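Long-range contact in breast cancer anti-estrogen resistance protein 1 (PDB 5W93), which acts as a docking protein coordinating tyrosine kinase-based signalling in cell adhesion, here represented by its C-terminal domain: residues D7-L11 / L66-A72. The protein carries 2 engineered substitutions. Sequence-based numbering, arbitrary orientation.
Sequences DRQLL and LSRQAKA
The carboxylate of D7 grips two consecutive backbone amides in the link between helices 42-69 and 73-102. K71 N donates to D7 OD1 at 2.9 Å in a nearly straight bond (169°), while A72 N reaches D7 OD2, also at 2.9 Å but more bent. Each oxygen offers its syn lone pair, so the two amides bind the carboxylate as a fork. A water donates to both D7 OD1 and Q69 O, adding a second hydrogen bond to OD1, the third to the carboxylate, and helping to fix its rotation. The buried negative charge is probably eased by these three donors.

One turn further along, L10 has CG anti to its own backbone nitrogen (chi1 -164°), which carries the isobutyl group across to helix 42-69. There L10 CG lies 3.6 Å from L66 CD2, the two side chains sliding past each other in opposite senses, and L10 CD2 rests on Q69 CB. L66 spreads its other methyl, CD1, to L11 CD2 (3.9 Å), crossing that leucine at about a right angle; L131 of helix 107-135 covers both. The leucines tie helix 5-37 to helix 42-69, and D7 ties it to the interhelical link, at one end of the four-helix bundle, the FAT-like fold of Cas-family C-terminal domains.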
loop_
_atom_site.group_PDB
_atom_site.type_symbol
_atom_site.label_atom_id
_atom_site.label_comp_id
_atom_site.label_asym_id
_atom_site.label_seq_id
_atom_site.Cartn_x
_atom_site.Cartn_y
_atom_site.Cartn_z
ATOM N N ASP A 7 19.353 -4.697 -14.975
ATOM C CA ASP A 7 18.022 -4.152 -14.710
ATOM C C ASP A 7 16.940 -5.201 -14.945
ATOM O O ASP A 7 16.071 -5.390 -14.102
ATOM C CB ASP A 7 17.754 -2.923 -15.575
ATOM C CG ASP A 7 18.079 -1.624 -14.861
ATOM O OD1 ASP A 7 18.612 -1.679 -13.733
ATOM O OD2 ASP A 7 17.821 -0.546 -15.441
ATOM N N ARG A 8 17.002 -5.904 -16.074
ATOM C CA ARG A 8 15.975 -6.898 -16.389
ATOM C C ARG A 8 15.877 -7.975 -15.317
ATOM O O ARG A 8 14.781 -8.373 -14.912
ATOM C CB ARG A 8 16.233 -7.566 -17.748
ATOM C CG ARG A 8 15.227 -8.687 -18.039
ATOM C CD ARG A 8 15.335 -9.266 -19.457
ATOM N NE ARG A 8 15.423 -8.212 -20.462
ATOM C CZ ARG A 8 14.404 -7.450 -20.842
ATOM N NH1 ARG A 8 13.203 -7.622 -20.305
ATOM N NH2 ARG A 8 14.587 -6.512 -21.765
ATOM N N GLN A 9 17.029 -8.454 -14.865
ATOM C CA GLN A 9 17.060 -9.479 -13.829
ATOM C C GLN A 9 16.505 -8.952 -12.506
ATOM O O GLN A 9 15.758 -9.635 -11.811
ATOM C CB GLN A 9 18.487 -9.987 -13.651
ATOM C CG GLN A 9 18.962 -10.767 -14.869
ATOM C CD GLN A 9 18.030 -11.925 -15.146
ATOM O OE1 GLN A 9 17.893 -12.829 -14.315
ATOM N NE2 GLN A 9 17.353 -11.891 -16.296
ATOM N N LEU A 10 16.885 -7.730 -12.169
ATOM C CA LEU A 10 16.385 -7.109 -10.957
ATOM C C LEU A 10 14.853 -6.980 -11.015
ATOM O O LEU A 10 14.145 -7.285 -10.050
ATOM C CB LEU A 10 17.050 -5.750 -10.785
ATOM C CG LEU A 10 16.975 -5.061 -9.438
ATOM C CD1 LEU A 10 17.639 -5.919 -8.366
ATOM C CD2 LEU A 10 17.644 -3.699 -9.556
ATOM N N LEU A 11 14.351 -6.538 -12.164
ATOM C CA LEU A 11 12.924 -6.303 -12.322
ATOM C C LEU A 11 12.140 -7.612 -12.274
ATOM O O LEU A 11 11.100 -7.672 -11.626
ATOM C CB LEU A 11 12.639 -5.553 -13.626
ATOM C CG LEU A 11 13.003 -4.064 -13.638
ATOM C CD1 LEU A 11 12.939 -3.478 -15.045
ATOM C CD2 LEU A 11 12.070 -3.283 -12.704
ATOM N N LEU A 66 14.280 -1.349 -5.349
ATOM C CA LEU A 66 14.418 -1.339 -6.803
ATOM C C LEU A 66 14.959 -0.021 -7.350
ATOM O O LEU A 66 15.861 -0.008 -8.184
ATOM C CB LEU A 66 13.068 -1.609 -7.451
ATOM C CG LEU A 66 12.786 -2.932 -8.117
ATOM C CD1 LEU A 66 11.474 -2.771 -8.838
ATOM C CD2 LEU A 66 13.920 -3.286 -9.077
ATOM N N SER A 67 14.369 1.084 -6.899
ATOM C CA SER A 67 14.720 2.416 -7.389
ATOM C C SER A 67 16.158 2.777 -7.070
ATOM O O SER A 67 16.819 3.471 -7.840
ATOM C CB SER A 67 13.793 3.481 -6.789
ATOM O OG SER A 67 14.090 3.711 -5.422
ATOM N N ARG A 68 16.640 2.308 -5.928
ATOM C CA ARG A 68 17.994 2.633 -5.522
ATOM C C ARG A 68 19.042 1.911 -6.368
ATOM O O ARG A 68 20.162 2.390 -6.516
ATOM C CB ARG A 68 18.193 2.302 -4.049
ATOM C CG ARG A 68 17.565 3.333 -3.123
ATOM C CD ARG A 68 18.257 3.349 -1.780
ATOM N NE ARG A 68 17.801 2.281 -0.901
ATOM C CZ ARG A 68 18.454 1.878 0.186
ATOM N NH1 ARG A 68 19.614 2.433 0.523
ATOM N NH2 ARG A 68 17.956 0.903 0.933
ATOM N N GLN A 69 18.663 0.770 -6.934
ATOM C CA GLN A 69 19.627 -0.105 -7.598
ATOM C C GLN A 69 19.451 -0.217 -9.109
ATOM O O GLN A 69 20.288 -0.805 -9.799
ATOM C CB GLN A 69 19.546 -1.503 -6.992
ATOM C CG GLN A 69 19.917 -1.565 -5.537
ATOM C CD GLN A 69 19.791 -2.966 -5.012
ATOM O OE1 GLN A 69 18.721 -3.378 -4.560
ATOM N NE2 GLN A 69 20.871 -3.723 -5.102
ATOM N N ALA A 70 18.359 0.325 -9.628
ATOM C CA ALA A 70 18.120 0.276 -11.064
ATOM C C ALA A 70 19.036 1.280 -11.772
ATOM O O ALA A 70 19.293 2.369 -11.254
ATOM C CB ALA A 70 16.658 0.564 -11.366
ATOM N N LYS A 71 19.539 0.900 -12.942
ATOM C CA LYS A 71 20.427 1.769 -13.716
ATOM C C LYS A 71 19.645 2.712 -14.627
ATOM O O LYS A 71 19.997 3.885 -14.774
ATOM C CB LYS A 71 21.411 0.924 -14.552
ATOM C CG LYS A 71 22.363 0.081 -13.731
ATOM C CD LYS A 71 23.013 0.916 -12.636
ATOM C CE LYS A 71 23.922 0.080 -11.755
ATOM N NZ LYS A 71 24.388 0.865 -10.585
ATOM N N ALA A 72 18.577 2.206 -15.233
ATOM C CA ALA A 72 17.849 2.965 -16.249
ATOM C C ALA A 72 17.027 4.110 -15.651
ATOM O O ALA A 72 16.264 3.915 -14.698
ATOM C CB ALA A 72 16.952 2.033 -17.051
HETATM O O HOH W 1 20.574 -2.842 -12.010
#